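Local structure of dITP/XTP pyrophosphatase (Coxiella burnetii, 3TQU) at residues 119-124 / 141-146; 76-81 / 114-119. The protein probably hydrolyses the non-canonical purine nucleotides XTP, dITP and ITP to their monophosphates and diphosphate, clearing them from the nucleotide pool with the help of magnesium. All blocks are in the same frame, centred on the assembly; numbering follows the deposited sequence.

Contact 1: residues 119-124 / 141-146; sequences ASFHCV and GVWEGE
With CG anti to the backbone N (chi1 -164°), the Trp143 side chain stands beside that of Phe121, whose own first torsion is displaced to -92°. The two point the same way from neighbouring strands, and the Phe121 ring corner CD2 comes to 3.9 Å from CE3 on the six-membered ring of Trp143. On the other face, His122 has CG anti to its carbonyl carbon, and Val142 sets CG2 in the corresponding place, so the methyl lies 3.6 Å from ND1 of the imidazole. Both imidazole nitrogens are engaged, ND1 by His140 and NE2 by Thr76, which fixes the ring's rotation. Segments 119-124 and 141-146 are paired lengths of the antiparallel hairpin made by strands 118-128 and 137-147, within the mixed central sheet of the HAM1 fold. Three hydrogen-bonded pairs, Ala119-Gly145, Phe121-Trp143 and Cys123-Gly141, alternate with the non-hydrogen-bonded pairs Ser120-Glu144 and His122-Val142. In the middle pair Phe121 N reaches Trp143 O at 2.8 Å and Trp143 N returns to Phe121 O at 2.9 Å, each donor in the carbonyl plane. At the Ala119 end the bond from Ala119 N to Gly145 O lengthens to 3.1 Å, with the donor 45° out of the carbonyl plane. Phe121 also stacks on His185, a predicted substrate-binding residue, and the rings of Phe121 and Trp143 both meet Phe163.

Contact 2: residues 76-81 / 114-119; sequences TIAALN and DSDRSA
Ala78 N donates to Ser118 O over 3.0 Å, meeting the carbonyl from above its plane rather than along a lone pair; this is the direct hydrogen bond between segments 76-81 and 114-119. One water bridges the same two segments: it accepts from Ala79 N and donates to both Ser118 O and Asp116 O, the latter at 2.6 Å, so Ser118 O is gripped twice. Beside this polar seam the CB of Ala79 touches both Asp116 O, 3.4 Å away, and Asp114 OD2, while the CB of Ala78 faces that of Ser118 and OD2 of Asp116. At the strand end Ile77 and Ala119 make an antiparallel non-hydrogen-bonded pair. Ile77 turns CG1 anti to its carbonyl carbon and lays it against the CB of Ala119 at 3.9 Å; its CG2 branch rests on Ser118 O. Behind them, Asp116 shapes the approach to strand 118-128. Its CG is anti to the backbone N, and OD1 accepts from Ser118 N at 2.8 Å, closing an Asx turn, and from Ser118 OG at 2.6 Å on the syn lone pair. On the other segment the chain leaves its strand through a short 3-10 turn, tied by Leu80 N to Ile77 O. Farther out, Val105 and Leu109 of helix 98-112 pack on Ile77 and Ala79, respectively. With two donors on one oxygen, the Asp116 carboxylate is probably kept ionised; the backbone bond and the water carry the polar join across the segments, while the methyls of Ala78 and Ala79 make only van der Waals contact, partly with oxygens.

In the fold
Both contacts use strand 118-128 and meet at Ala119, which pairs with Gly145 in contact 1 and Ile77 in contact 2. Strand 118-128 thus lies between strands 68-77 and 137-147 in the sheet, and Thr76 ties the two contacts by bonding with Ser120 and His122. Contact 1 is largely buried nearer the centre of the chain, a regular ladder of backbone bonds whose aromatic face borders the predicted substrate site. Contact 2 lies farther out and is only partly buried: there the pairing of strands gives way to turns, and one direct bond and a bridging water join the segments, while the Asp116 carboxylate braces the turn within 114-119.

Contact 1: residues 119-124 / 141-146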
loop_
_atom_site.group_PDB
_atom_site.type_symbol
_atom_site.label_atom_id
_atom_site.label_comp_id
_atom_site.label_asym_id
_atom_site.label_seq_id
_atom_site.Cartn_x
_atom_site.Cartn_y
_atom_site.Cartn_z
ATOM N N ALA A 119 17.187 12.617 1.060
ATOM C CA ALA A 119 15.757 12.859 0.962
ATOM C C ALA A 119 15.163 12.022 -0.161
ATOM O O ALA A 119 15.885 11.510 -1.013
ATOM C CB ALA A 119 15.481 14.338 0.729
ATOM N N SER A 120 13.844 11.880 -0.153
ATOM C CA SER A 120 13.154 11.129 -1.189
ATOM C C SER A 120 11.796 11.748 -1.474
ATOM O O SER A 120 11.127 12.242 -0.562
ATOM C CB SER A 120 12.967 9.671 -0.764
ATOM O OG SER A 120 14.203 9.081 -0.409
ATOM N N PHE A 121 11.411 11.743 -2.747
ATOM C CA PHE A 121 10.045 12.058 -3.145
ATOM C C PHE A 121 9.276 10.749 -3.236
ATOM O O PHE A 121 9.808 9.752 -3.730
ATOM C CB PHE A 121 10.016 12.728 -4.518
ATOM C CG PHE A 121 10.061 14.227 -4.473
ATOM C CD1 PHE A 121 9.081 14.942 -3.806
ATOM C CD2 PHE A 121 11.061 14.921 -5.132
ATOM C CE1 PHE A 121 9.113 16.325 -3.773
ATOM C CE2 PHE A 121 11.097 16.307 -5.106
ATOM C CZ PHE A 121 10.121 17.007 -4.424
ATOM N N HIS A 122 8.030 10.756 -2.773
ATOM C CA HIS A 122 7.187 9.569 -2.834
ATOM C C HIS A 122 5.888 9.873 -3.557
ATOM O O HIS A 122 5.290 10.933 -3.357
ATOM C CB HIS A 122 6.859 9.061 -1.428
ATOM C CG HIS A 122 8.054 8.601 -0.658
ATOM N ND1 HIS A 122 8.393 7.270 -0.537
ATOM C CD2 HIS A 122 8.993 9.293 0.029
ATOM C CE1 HIS A 122 9.488 7.163 0.194
ATOM N NE2 HIS A 122 9.872 8.376 0.551
ATOM N N CYS A 123 5.450 8.936 -4.391
ATOM C CA CYS A 123 4.123 9.004 -4.982
ATOM C C CYS A 123 3.420 7.670 -4.800
ATOM O O CYS A 123 3.901 6.636 -5.269
ATOM C CB CYS A 123 4.193 9.343 -6.469
ATOM S SG CYS A 123 2.576 9.292 -7.285
ATOM N N VAL A 124 2.284 7.691 -4.114
ATOM C CA VAL A 124 1.516 6.475 -3.901
ATOM C C VAL A 124 0.168 6.618 -4.582
ATOM O O VAL A 124 -0.597 7.534 -4.278
ATOM C CB VAL A 124 1.303 6.180 -2.404
ATOM C CG1 VAL A 124 0.513 4.877 -2.223
ATOM C CG2 VAL A 124 2.639 6.101 -1.681
ATOM N N GLY A 141 5.896 4.861 -6.010
ATOM C CA GLY A 141 7.087 5.365 -6.673
ATOM C C GLY A 141 7.983 6.122 -5.709
ATOM O O GLY A 141 7.506 6.933 -4.907
ATOM N N VAL A 142 9.281 5.854 -5.784
ATOM C CA VAL A 142 10.246 6.495 -4.903
ATOM C C VAL A 142 11.401 7.094 -5.694
ATOM O O VAL A 142 12.004 6.430 -6.536
ATOM C CB VAL A 142 10.808 5.509 -3.854
ATOM C CG1 VAL A 142 11.862 6.195 -2.993
ATOM C CG2 VAL A 142 9.686 4.958 -2.992
ATOM N N TRP A 143 11.705 8.354 -5.409
ATOM C CA TRP A 143 12.776 9.064 -6.089
ATOM C C TRP A 143 13.765 9.578 -5.046
ATOM O O TRP A 143 13.444 10.480 -4.276
ATOM C CB TRP A 143 12.183 10.227 -6.888
ATOM C CG TRP A 143 13.090 10.814 -7.921
ATOM C CD1 TRP A 143 14.214 10.244 -8.452
ATOM C CD2 TRP A 143 12.948 12.091 -8.556
ATOM N NE1 TRP A 143 14.777 11.090 -9.380
ATOM C CE2 TRP A 143 14.021 12.227 -9.460
ATOM C CE3 TRP A 143 12.017 13.129 -8.448
ATOM C CZ2 TRP A 143 14.189 13.366 -10.249
ATOM C CZ3 TRP A 143 12.187 14.259 -9.233
ATOM C CH2 TRP A 143 13.265 14.368 -10.120
ATOM N N GLU A 144 14.962 8.995 -5.018
ATOM C CA GLU A 144 15.977 9.350 -4.021
ATOM C C GLU A 144 16.899 10.482 -4.481
ATOM O O GLU A 144 17.363 10.494 -5.619
ATOM C CB GLU A 144 16.817 8.122 -3.655
ATOM C CG GLU A 144 16.002 6.930 -3.177
ATOM C CD GLU A 144 16.869 5.728 -2.849
ATOM O OE1 GLU A 144 18.107 5.844 -2.949
ATOM O OE2 GLU A 144 16.313 4.666 -2.494
ATOM N N GLY A 145 17.172 11.424 -3.586
ATOM C CA GLY A 145 18.081 12.512 -3.888
ATOM C C GLY A 145 18.647 13.161 -2.641
ATOM O O GLY A 145 18.754 12.524 -1.594
ATOM N N GLU A 146 19.011 14.435 -2.757
ATOM C CA GLU A 146 19.578 15.186 -1.645
ATOM C C GLU A 146 18.998 16.589 -1.638
ATOM O O GLU A 146 18.636 17.119 -2.689
ATOM C CB GLU A 146 21.100 15.276 -1.775
ATOM C CG GLU A 146 21.808 13.936 -1.832
ATOM C CD GLU A 146 23.296 14.081 -2.081
ATOM O OE1 GLU A 146 23.766 15.231 -2.222
ATOM O OE2 GLU A 146 23.993 13.047 -2.139
#

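Contact 2: residues 76-81 / 114-119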
loop_
_atom_site.group_PDB
_atom_site.type_symbol
_atom_site.label_atom_id
_atom_site.label_comp_id
_atom_site.label_asym_id
_atom_site.label_seq_id
_atom_site.Cartn_x
_atom_site.Cartn_y
_atom_site.Cartn_z
ATOM N N THR A 76 10.242 13.417 1.819
ATOM C CA THR A 76 10.670 12.917 3.118
ATOM C C THR A 76 12.162 13.162 3.279
ATOM O O THR A 76 12.948 12.848 2.392
ATOM C CB THR A 76 10.382 11.415 3.285
ATOM O OG1 THR A 76 11.137 10.669 2.324
ATOM C CG2 THR A 76 8.897 11.130 3.099
ATOM N N ILE A 77 12.548 13.728 4.415
ATOM C CA ILE A 77 13.947 14.057 4.659
ATOM C C ILE A 77 14.505 13.282 5.849
ATOM O O ILE A 77 14.012 13.399 6.969
ATOM C CB ILE A 77 14.133 15.570 4.850
ATOM C CG1 ILE A 77 13.653 16.309 3.596
ATOM C CG2 ILE A 77 15.584 15.893 5.141
ATOM C CD1 ILE A 77 13.676 17.827 3.711
ATOM N N ALA A 78 15.542 12.492 5.586
ATOM C CA ALA A 78 16.106 11.590 6.584
ATOM C C ALA A 78 16.434 12.294 7.899
ATOM O O ALA A 78 16.042 11.834 8.970
ATOM C CB ALA A 78 17.337 10.881 6.027
ATOM N N ALA A 79 17.148 13.411 7.813
ATOM C CA ALA A 79 17.570 14.139 9.005
ATOM C C ALA A 79 16.392 14.724 9.779
ATOM O O ALA A 79 16.533 15.091 10.944
ATOM C CB ALA A 79 18.559 15.235 8.640
ATOM N N LEU A 80 15.236 14.812 9.130
ATOM C CA LEU A 80 14.045 15.363 9.771
ATOM C C LEU A 80 13.006 14.287 10.072
ATOM O O LEU A 80 11.809 14.568 10.122
ATOM C CB LEU A 80 13.424 16.459 8.906
ATOM C CG LEU A 80 14.331 17.642 8.566
ATOM C CD1 LEU A 80 13.571 18.681 7.752
ATOM C CD2 LEU A 80 14.900 18.257 9.836
ATOM N N ASN A 81 13.470 13.057 10.272
ATOM C CA ASN A 81 12.583 11.943 10.596
ATOM C C ASN A 81 11.447 11.807 9.586
ATOM O O ASN A 81 10.303 11.545 9.956
ATOM C CB ASN A 81 12.023 12.090 12.015
ATOM C CG ASN A 81 11.370 10.814 12.524
ATOM O OD1 ASN A 81 11.747 9.711 12.130
ATOM N ND2 ASN A 81 10.383 10.960 13.404
ATOM N N ASP A 114 22.589 18.282 10.764
ATOM C CA ASP A 114 22.887 16.879 10.522
ATOM C C ASP A 114 23.454 16.723 9.117
ATOM O O ASP A 114 22.781 17.015 8.129
ATOM C CB ASP A 114 21.626 16.032 10.689
ATOM C CG ASP A 114 21.934 14.566 10.916
ATOM O OD1 ASP A 114 23.038 14.261 11.413
ATOM O OD2 ASP A 114 21.069 13.721 10.607
ATOM N N SER A 115 24.699 16.263 9.038
ATOM C CA SER A 115 25.410 16.152 7.767
ATOM C C SER A 115 24.612 15.420 6.688
ATOM O O SER A 115 24.880 15.577 5.496
ATOM C CB SER A 115 26.760 15.462 7.973
ATOM O OG SER A 115 26.590 14.169 8.530
ATOM N N ASP A 116 23.639 14.620 7.109
ATOM C CA ASP A 116 22.837 13.842 6.170
ATOM C C ASP A 116 21.773 14.706 5.498
ATOM O O ASP A 116 20.823 15.145 6.142
ATOM C CB ASP A 116 22.177 12.659 6.880
ATOM C CG ASP A 116 21.600 11.650 5.908
ATOM O OD1 ASP A 116 21.566 11.952 4.699
ATOM O OD2 ASP A 116 21.182 10.561 6.351
ATOM N N ARG A 117 21.940 14.942 4.200
ATOM C CA ARG A 117 20.984 15.731 3.430
ATOM C C ARG A 117 20.070 14.818 2.618
ATOM O O ARG A 117 19.342 15.280 1.738
ATOM C CB ARG A 117 21.718 16.684 2.480
ATOM C CG ARG A 117 22.838 17.497 3.120
ATOM C CD ARG A 117 22.314 18.720 3.855
ATOM N NE ARG A 117 21.695 19.689 2.953
ATOM C CZ ARG A 117 21.236 20.877 3.338
ATOM N NH1 ARG A 117 21.336 21.247 4.608
ATOM N NH2 ARG A 117 20.682 21.697 2.457
ATOM N N SER A 118 20.116 13.522 2.908
ATOM C CA SER A 118 19.349 12.540 2.146
ATOM C C SER A 118 17.855 12.828 2.191
ATOM O O SER A 118 17.325 13.226 3.228
ATOM C CB SER A 118 19.619 11.123 2.659
ATOM O OG SER A 118 20.971 10.759 2.435
ATOM N N ALA A 119 17.187 12.617 1.060
ATOM C CA ALA A 119 15.757 12.859 0.962
ATOM C C ALA A 119 15.163 12.022 -0.161
ATOM O O ALA A 119 15.885 11.510 -1.013
ATOM C CB ALA A 119 15.481 14.338 0.729
HETATM O O HOH W 1 18.327 14.529 5.540
#